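Agarase (Pseudoalteromonas fuliginea, PDB 6XJ9) probably hydrolyses agarose, a galactan of red algal cell walls, as a family GH50 glycoside hydrolase that carries a CBM-like domain. Local coordinates at residues E419-L422 against D423-T427; A593-D596 against K597-V601; D372-G375 against K376-G379. All coordinates share one frame; numbering follows the deposited sequence.

Contact 1: residues E419-L422 against D423-T427; sequences EVTL and DRMIT
Val-420 lays its CG1 methyl over one face of the Arg-424 guanidinium, 3.6 Å above the plane and off toward the rim, with NE as the nearest polar atom. The two residues sit one turn apart on the α-helix 413-428, where four successive i to i+4 bonds join the backbones. The shortest runs from Arg-424 N to Val-420 O, at 2.7 Å. The methyl is in place because Val-420 CG1 stands anti to its own amide nitrogen (chi1 161°) and so leans toward the next turn. Arg-424 sends its chain extended from CG to NE past that methyl.

A second pair, Thr-421 and Met-425, runs side by side. Met-425 bends at chi2 (-49°), bringing CE to 4.0 Å from Thr-421 CG2, while Met-425 CG lies 3.3 Å from Thr-421 O.

The next shell fixes the polar ends of Arg-424 and Thr-421. Arg-424 NE makes a salt bridge with Glu-251 and NH1 one with Asp-741, so two carboxylates are likely to balance the buried charge and stop the guanidinium from turning. Tyr-717 OH bonds to both Arg-424 NH1 and Thr-421 OG1, linking the two residues through one hydroxyl; Thr-421 OG1 also meets the carbonyl of Trp-417, one turn back. Apolar packing is added by Tyr-406 of helix 397-406, whose side chain touches both Val-420 and Arg-424.

On the more open side Asp-423 turns its carboxylate to Lys-446, OD1 making the salt bridge. Its carbonyl oxygen is gripped twice: Thr-427 N reaches Asp-423 O at 2.8 Å, and Thr-427 OG1 donates to that same Asp-423 O at 2.7 Å, arriving 43° out of the carbonyl plane.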
loop_
_atom_site.group_PDB
_atom_site.type_symbol
_atom_site.label_atom_id
_atom_site.label_comp_id
_atom_site.label_asym_id
_atom_site.label_seq_id
_atom_site.Cartn_x
_atom_site.Cartn_y
_atom_site.Cartn_z
ATOM N N GLU A 419 -14.136 20.171 -12.983
ATOM C CA GLU A 419 -13.128 21.028 -12.389
ATOM C C GLU A 419 -12.238 20.201 -11.471
ATOM O O GLU A 419 -11.029 20.410 -11.408
ATOM C CB GLU A 419 -13.784 22.179 -11.616
ATOM C CG GLU A 419 -14.432 23.219 -12.520
ATOM C CD GLU A 419 -15.276 24.243 -11.770
ATOM O OE1 GLU A 419 -15.874 25.121 -12.428
ATOM O OE2 GLU A 419 -15.343 24.153 -10.533
ATOM N N VAL A 420 -12.853 19.288 -10.716
ATOM C CA VAL A 420 -12.094 18.481 -9.780
ATOM C C VAL A 420 -11.228 17.496 -10.575
ATOM O O VAL A 420 -10.065 17.242 -10.231
ATOM C CB VAL A 420 -13.033 17.816 -8.757
ATOM C CG1 VAL A 420 -12.396 16.626 -8.047
ATOM C CG2 VAL A 420 -13.536 18.833 -7.738
ATOM N N THR A 421 -11.785 16.990 -11.679
ATOM C CA THR A 421 -11.039 16.101 -12.567
ATOM C C THR A 421 -9.746 16.758 -13.065
ATOM O O THR A 421 -8.681 16.159 -12.957
ATOM C CB THR A 421 -11.912 15.551 -13.698
ATOM O OG1 THR A 421 -12.958 14.775 -13.099
ATOM C CG2 THR A 421 -11.134 14.677 -14.663
ATOM N N LEU A 422 -9.839 17.974 -13.627
ATOM C CA LEU A 422 -8.660 18.680 -14.122
ATOM C C LEU A 422 -7.633 18.852 -13.006
ATOM O O LEU A 422 -6.453 18.574 -13.200
ATOM C CB LEU A 422 -9.062 20.034 -14.723
ATOM C CG LEU A 422 -9.883 19.955 -16.012
ATOM C CD1 LEU A 422 -10.488 21.307 -16.370
ATOM C CD2 LEU A 422 -9.044 19.410 -17.173
ATOM N N ASP A 423 -8.099 19.293 -11.830
ATOM C CA ASP A 423 -7.227 19.488 -10.681
ATOM C C ASP A 423 -6.575 18.173 -10.252
ATOM O O ASP A 423 -5.393 18.155 -9.900
ATOM C CB ASP A 423 -7.947 20.224 -9.546
ATOM C CG ASP A 423 -8.216 21.685 -9.875
ATOM O OD1 ASP A 423 -7.865 22.108 -10.988
ATOM O OD2 ASP A 423 -8.764 22.383 -9.014
ATOM N N ARG A 424 -7.347 17.079 -10.261
ATOM C CA ARG A 424 -6.805 15.772 -9.907
ATOM C C ARG A 424 -5.649 15.419 -10.836
ATOM O O ARG A 424 -4.595 14.990 -10.371
ATOM C CB ARG A 424 -7.870 14.672 -9.972
ATOM C CG ARG A 424 -8.738 14.571 -8.727
ATOM C CD ARG A 424 -10.036 13.827 -8.997
ATOM N NE ARG A 424 -10.730 13.441 -7.771
ATOM C CZ ARG A 424 -11.859 12.736 -7.750
ATOM N NH1 ARG A 424 -12.416 12.350 -8.884
ATOM N NH2 ARG A 424 -12.424 12.422 -6.597
ATOM N N MET A 425 -5.853 15.600 -12.147
ATOM C CA MET A 425 -4.802 15.290 -13.101
ATOM C C MET A 425 -3.561 16.140 -12.824
ATOM O O MET A 425 -2.442 15.632 -12.867
ATOM C CB MET A 425 -5.272 15.473 -14.549
ATOM C CG MET A 425 -6.460 14.598 -14.910
ATOM S SD MET A 425 -6.196 12.872 -14.423
ATOM C CE MET A 425 -7.893 12.328 -14.243
ATOM N N ILE A 426 -3.761 17.428 -12.504
ATOM C CA ILE A 426 -2.637 18.284 -12.158
ATOM C C ILE A 426 -1.940 17.694 -10.934
ATOM O O ILE A 426 -0.720 17.530 -10.936
ATOM C CB ILE A 426 -3.076 19.744 -11.863
ATOM C CG1 ILE A 426 -3.753 20.459 -13.040
ATOM C CG2 ILE A 426 -1.918 20.548 -11.278
ATOM C CD1 ILE A 426 -2.943 20.509 -14.313
ATOM N N THR A 427 -2.723 17.397 -9.888
ATOM C CA THR A 427 -2.166 17.034 -8.592
ATOM C C THR A 427 -1.438 15.693 -8.701
ATOM O O THR A 427 -0.395 15.486 -8.080
ATOM C CB THR A 427 -3.264 16.954 -7.523
ATOM O OG1 THR A 427 -4.070 18.129 -7.592
ATOM C CG2 THR A 427 -2.722 16.800 -6.119
#

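Contact 2: residues A593-D596 against K597-V601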
loop_
_atom_site.group_PDB
_atom_site.type_symbol
_atom_site.label_atom_id
_atom_site.label_comp_id
_atom_site.label_asym_id
_atom_site.label_seq_id
_atom_site.Cartn_x
_atom_site.Cartn_y
_atom_site.Cartn_z
ATOM N N ALA A 593 -1.117 -3.386 -48.836
ATOM C CA ALA A 593 -1.808 -2.485 -49.743
ATOM C C ALA A 593 -3.134 -2.027 -49.131
ATOM O O ALA A 593 -3.514 -0.859 -49.242
ATOM C CB ALA A 593 -2.023 -3.153 -51.092
ATOM N N TYR A 594 -3.844 -2.969 -48.511
ATOM C CA TYR A 594 -5.087 -2.665 -47.822
ATOM C C TYR A 594 -4.821 -1.624 -46.739
ATOM O O TYR A 594 -5.441 -0.565 -46.728
ATOM C CB TYR A 594 -5.777 -3.937 -47.302
ATOM C CG TYR A 594 -6.986 -3.664 -46.443
ATOM C CD1 TYR A 594 -8.242 -3.528 -47.012
ATOM C CD2 TYR A 594 -6.868 -3.503 -45.066
ATOM C CE1 TYR A 594 -9.356 -3.233 -46.246
ATOM C CE2 TYR A 594 -7.975 -3.216 -44.281
ATOM C CZ TYR A 594 -9.222 -3.096 -44.875
ATOM O OH TYR A 594 -10.318 -2.805 -44.119
ATOM N N ALA A 595 -3.888 -1.927 -45.835
ATOM C CA ALA A 595 -3.614 -1.057 -44.698
ATOM C C ALA A 595 -3.050 0.288 -45.167
ATOM O O ALA A 595 -3.328 1.335 -44.581
ATOM C CB ALA A 595 -2.666 -1.743 -43.744
ATOM N N ASP A 596 -2.266 0.257 -46.250
ATOM C CA ASP A 596 -1.682 1.481 -46.777
ATOM C C ASP A 596 -2.770 2.471 -47.201
ATOM O O ASP A 596 -2.658 3.675 -46.950
ATOM C CB ASP A 596 -0.712 1.182 -47.920
ATOM C CG ASP A 596 -0.233 2.452 -48.583
ATOM O OD1 ASP A 596 0.751 3.028 -48.101
ATOM O OD2 ASP A 596 -0.873 2.864 -49.550
ATOM N N LYS A 597 -3.814 1.960 -47.863
ATOM C CA LYS A 597 -4.919 2.789 -48.318
ATOM C C LYS A 597 -5.728 3.257 -47.110
ATOM O O LYS A 597 -6.141 4.417 -47.049
ATOM C CB LYS A 597 -5.738 2.056 -49.387
ATOM C CG LYS A 597 -6.955 2.801 -49.940
ATOM C CD LYS A 597 -6.616 4.011 -50.800
ATOM C CE LYS A 597 -7.824 4.611 -51.504
ATOM N NZ LYS A 597 -7.507 5.938 -52.092
ATOM N N TYR A 598 -5.923 2.369 -46.127
ATOM C CA TYR A 598 -6.604 2.793 -44.909
ATOM C C TYR A 598 -5.920 4.024 -44.331
ATOM O O TYR A 598 -6.574 5.041 -44.081
ATOM C CB TYR A 598 -6.682 1.715 -43.820
ATOM C CG TYR A 598 -7.208 2.247 -42.505
ATOM C CD1 TYR A 598 -8.562 2.493 -42.336
ATOM C CD2 TYR A 598 -6.373 2.532 -41.436
ATOM C CE1 TYR A 598 -9.075 2.993 -41.151
ATOM C CE2 TYR A 598 -6.872 3.029 -40.236
ATOM C CZ TYR A 598 -8.230 3.256 -40.093
ATOM O OH TYR A 598 -8.760 3.759 -38.933
ATOM N N PHE A 599 -4.610 3.899 -44.072
ATOM C CA PHE A 599 -3.882 4.953 -43.382
ATOM C C PHE A 599 -3.724 6.193 -44.253
ATOM O O PHE A 599 -3.670 7.300 -43.729
ATOM C CB PHE A 599 -2.570 4.425 -42.793
ATOM C CG PHE A 599 -2.815 3.571 -41.575
ATOM C CD1 PHE A 599 -3.155 4.159 -40.363
ATOM C CD2 PHE A 599 -2.749 2.182 -41.647
ATOM C CE1 PHE A 599 -3.419 3.381 -39.244
ATOM C CE2 PHE A 599 -3.002 1.408 -40.523
ATOM C CZ PHE A 599 -3.347 2.005 -39.328
ATOM N N SER A 600 -3.639 5.991 -45.574
ATOM C CA SER A 600 -3.499 7.095 -46.505
ATOM C C SER A 600 -4.755 7.962 -46.468
ATOM O O SER A 600 -4.656 9.186 -46.464
ATOM C CB SER A 600 -3.238 6.567 -47.891
ATOM O OG SER A 600 -3.147 7.640 -48.806
ATOM N N VAL A 601 -5.926 7.301 -46.448
ATOM C CA VAL A 601 -7.198 7.998 -46.419
ATOM C C VAL A 601 -7.307 8.770 -45.105
ATOM O O VAL A 601 -7.646 9.958 -45.101
ATOM C CB VAL A 601 -8.387 7.038 -46.656
ATOM C CG1 VAL A 601 -9.706 7.664 -46.267
ATOM C CG2 VAL A 601 -8.441 6.577 -48.110
#
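Phe-599 presses the edge of its ring against the Ala-595 carbonyl, CD2 standing 3.1 Å from Ala-595 O and that oxygen lying near the ring plane. Phe-599 N donates to Ala-595 O at 2.9 Å, so the ring edge lies beside an oxygen already used by the helix backbone. With CG beside the amide nitrogen (chi1 -74°), the ring swings back along the preceding turn, and Phe-599 CD2 also comes within 4.5 Å of Ala-595 CB. Next door, Tyr-598 sets CD2 over the centre of the Phe-599 ring, 3.4 Å above its plane, and meets Phe-512 edge-to-face. Ala-595 and Phe-599 face helix 627-634, the helix of the β-α-β crossover between neighbouring parallel strands 620-621 and 640-643; Val-629 touches both. Trimming Phe-599 to an alanine would probably open a gap against Val-629 and Ser-633 and leave the Tyr-598 edge without the ring it rests on. Round the helix from there the surface is partly exposed. Asp-596 and Ser-600 meet chiefly through the backbone, Ser-600 N bonding to Asp-596 O, with Ser-600 CB 3.1 Å from Asp-596 O. Tyr-636 OH holds Asp-596 OD1 and its side chain touches Ser-600. Lys-597 CB lies 3.7 Å from Ala-593 O; beyond it the chain bends at chi2 (69°) and meets Phe-476.

Contact 3: residues D372-G375 against K376-G379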
loop_
_atom_site.group_PDB
_atom_site.type_symbol
_atom_site.label_atom_id
_atom_site.label_comp_id
_atom_site.label_asym_id
_atom_site.label_seq_id
_atom_site.Cartn_x
_atom_site.Cartn_y
_atom_site.Cartn_z
ATOM N N ASP A 372 -37.725 10.895 -8.463
ATOM C CA ASP A 372 -36.666 11.275 -7.536
ATOM C C ASP A 372 -35.654 12.164 -8.254
ATOM O O ASP A 372 -35.503 12.066 -9.467
ATOM C CB ASP A 372 -35.952 10.055 -6.941
ATOM C CG ASP A 372 -36.849 9.168 -6.095
ATOM O OD1 ASP A 372 -38.002 9.564 -5.856
ATOM O OD2 ASP A 372 -36.388 8.087 -5.680
ATOM N N THR A 373 -34.953 13.009 -7.485
ATOM C CA THR A 373 -33.822 13.780 -7.984
ATOM C C THR A 373 -32.840 12.860 -8.709
ATOM O O THR A 373 -32.479 13.124 -9.858
ATOM C CB THR A 373 -33.164 14.589 -6.857
ATOM O OG1 THR A 373 -34.027 15.694 -6.601
ATOM C CG2 THR A 373 -31.788 15.119 -7.200
ATOM N N LEU A 374 -32.461 11.759 -8.040
ATOM C CA LEU A 374 -31.458 10.829 -8.537
ATOM C C LEU A 374 -32.045 9.928 -9.623
ATOM O O LEU A 374 -31.350 9.063 -10.166
ATOM C CB LEU A 374 -30.903 10.016 -7.362
ATOM C CG LEU A 374 -30.111 10.815 -6.321
ATOM C CD1 LEU A 374 -29.652 9.915 -5.186
ATOM C CD2 LEU A 374 -28.924 11.544 -6.938
ATOM N N GLY A 375 -33.324 10.155 -9.942
ATOM C CA GLY A 375 -33.997 9.473 -11.033
ATOM C C GLY A 375 -33.496 9.925 -12.404
ATOM O O GLY A 375 -33.817 9.307 -13.418
ATOM N N LYS A 376 -32.708 11.007 -12.430
ATOM C CA LYS A 376 -32.204 11.539 -13.683
ATOM C C LYS A 376 -31.039 10.683 -14.187
ATOM O O LYS A 376 -30.633 10.815 -15.338
ATOM C CB LYS A 376 -31.852 13.024 -13.539
ATOM C CG LYS A 376 -30.665 13.342 -12.641
ATOM C CD LYS A 376 -30.138 14.768 -12.802
ATOM C CE LYS A 376 -31.057 15.829 -12.230
ATOM N NZ LYS A 376 -31.194 15.699 -10.759
ATOM N N HIS A 377 -30.531 9.786 -13.330
ATOM C CA HIS A 377 -29.408 8.930 -13.686
ATOM C C HIS A 377 -29.852 7.632 -14.354
ATOM O O HIS A 377 -29.012 6.794 -14.663
ATOM C CB HIS A 377 -28.444 8.769 -12.505
ATOM C CG HIS A 377 -28.050 10.105 -11.979
ATOM N ND1 HIS A 377 -27.399 11.028 -12.768
ATOM C CD2 HIS A 377 -28.308 10.713 -10.801
ATOM C CE1 HIS A 377 -27.220 12.133 -12.078
ATOM N NE2 HIS A 377 -27.778 11.969 -10.866
ATOM N N PHE A 378 -31.160 7.475 -14.587
ATOM C CA PHE A 378 -31.622 6.417 -15.472
ATOM C C PHE A 378 -31.252 6.772 -16.910
ATOM O O PHE A 378 -31.264 7.939 -17.296
ATOM C CB PHE A 378 -33.135 6.179 -15.357
ATOM C CG PHE A 378 -33.593 5.385 -14.156
ATOM C CD1 PHE A 378 -33.346 4.021 -14.063
ATOM C CD2 PHE A 378 -34.296 5.995 -13.127
ATOM C CE1 PHE A 378 -33.761 3.293 -12.955
ATOM C CE2 PHE A 378 -34.712 5.265 -12.021
ATOM C CZ PHE A 378 -34.442 3.918 -11.934
ATOM N N GLY A 379 -30.905 5.744 -17.686
ATOM C CA GLY A 379 -30.653 5.889 -19.111
ATOM C C GLY A 379 -31.253 4.710 -19.867
ATOM O O GLY A 379 -32.125 4.026 -19.342
#
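Lys-376 curls back over the Thr-373 carbonyl and grips it from two places. Its CB lies 3.7 Å from Thr-373 O, and chi1 of 68° wedges CG between the backbone nitrogen and the carbonyl carbon, the crowded position for a side chain. From there Lys-376 CG approaches Thr-373 O at 3.3 Å and at the same time covers one face of the His-377 ring, 3.6 Å above the plane and toward its rim. CD and CE arch round the oxygen, the chain bent at its last two torsions, until NZ donates to Thr-373 O at 3.0 Å, from 42° out of the carbonyl plane. Lys-376 NZ also passes Thr-373 CG2 at 3.7 Å and makes a salt bridge with Glu-403 on helix 397-406. Beneath the curled side chain the backbone forms a 3-10 segment, 373-377, opened by Gly-375 N bonding to Asp-372 O and continued by three weak i to i+3 bonds, the first from Lys-376 N to the same Thr-373 O, the last from Phe-378 N as strand 378-381 starts. His-377 holds the other oxygen of Glu-403 through NE2, while Leu-374 CD2 sits in the plane of the imidazole at its edge, 4.0 Å from His-377 CD2. Phe-378 points its ring edge at the preceding turn, CD2 3.4 Å from Gly-375 O, and stacks on Tyr-370.

Overall arrangement
Along the chain contact 3 comes first, then contact 1, then contact 2, and none touches another. Contacts 1 and 3 are the nearer pair, with centres 26 Å apart, and helix 397-406 stands between them: Glu-403 serves the 372-379 turn, while Lys-405 and Tyr-406 pack on helix 413-428. Contact 3 leads into an edge strand of the four-stranded antiparallel sheet. Contact 2, about 38 Å from contact 1 and 45 Å from contact 3 between centres, lies on helix 584-609, packed against helices 478-495 and 627-634. Contacts 1 and 2 are single stretches of two separate helices, contact 3 a turn before a strand; the helices probably belong to the (β/α)-barrel expected of a GH50 enzyme.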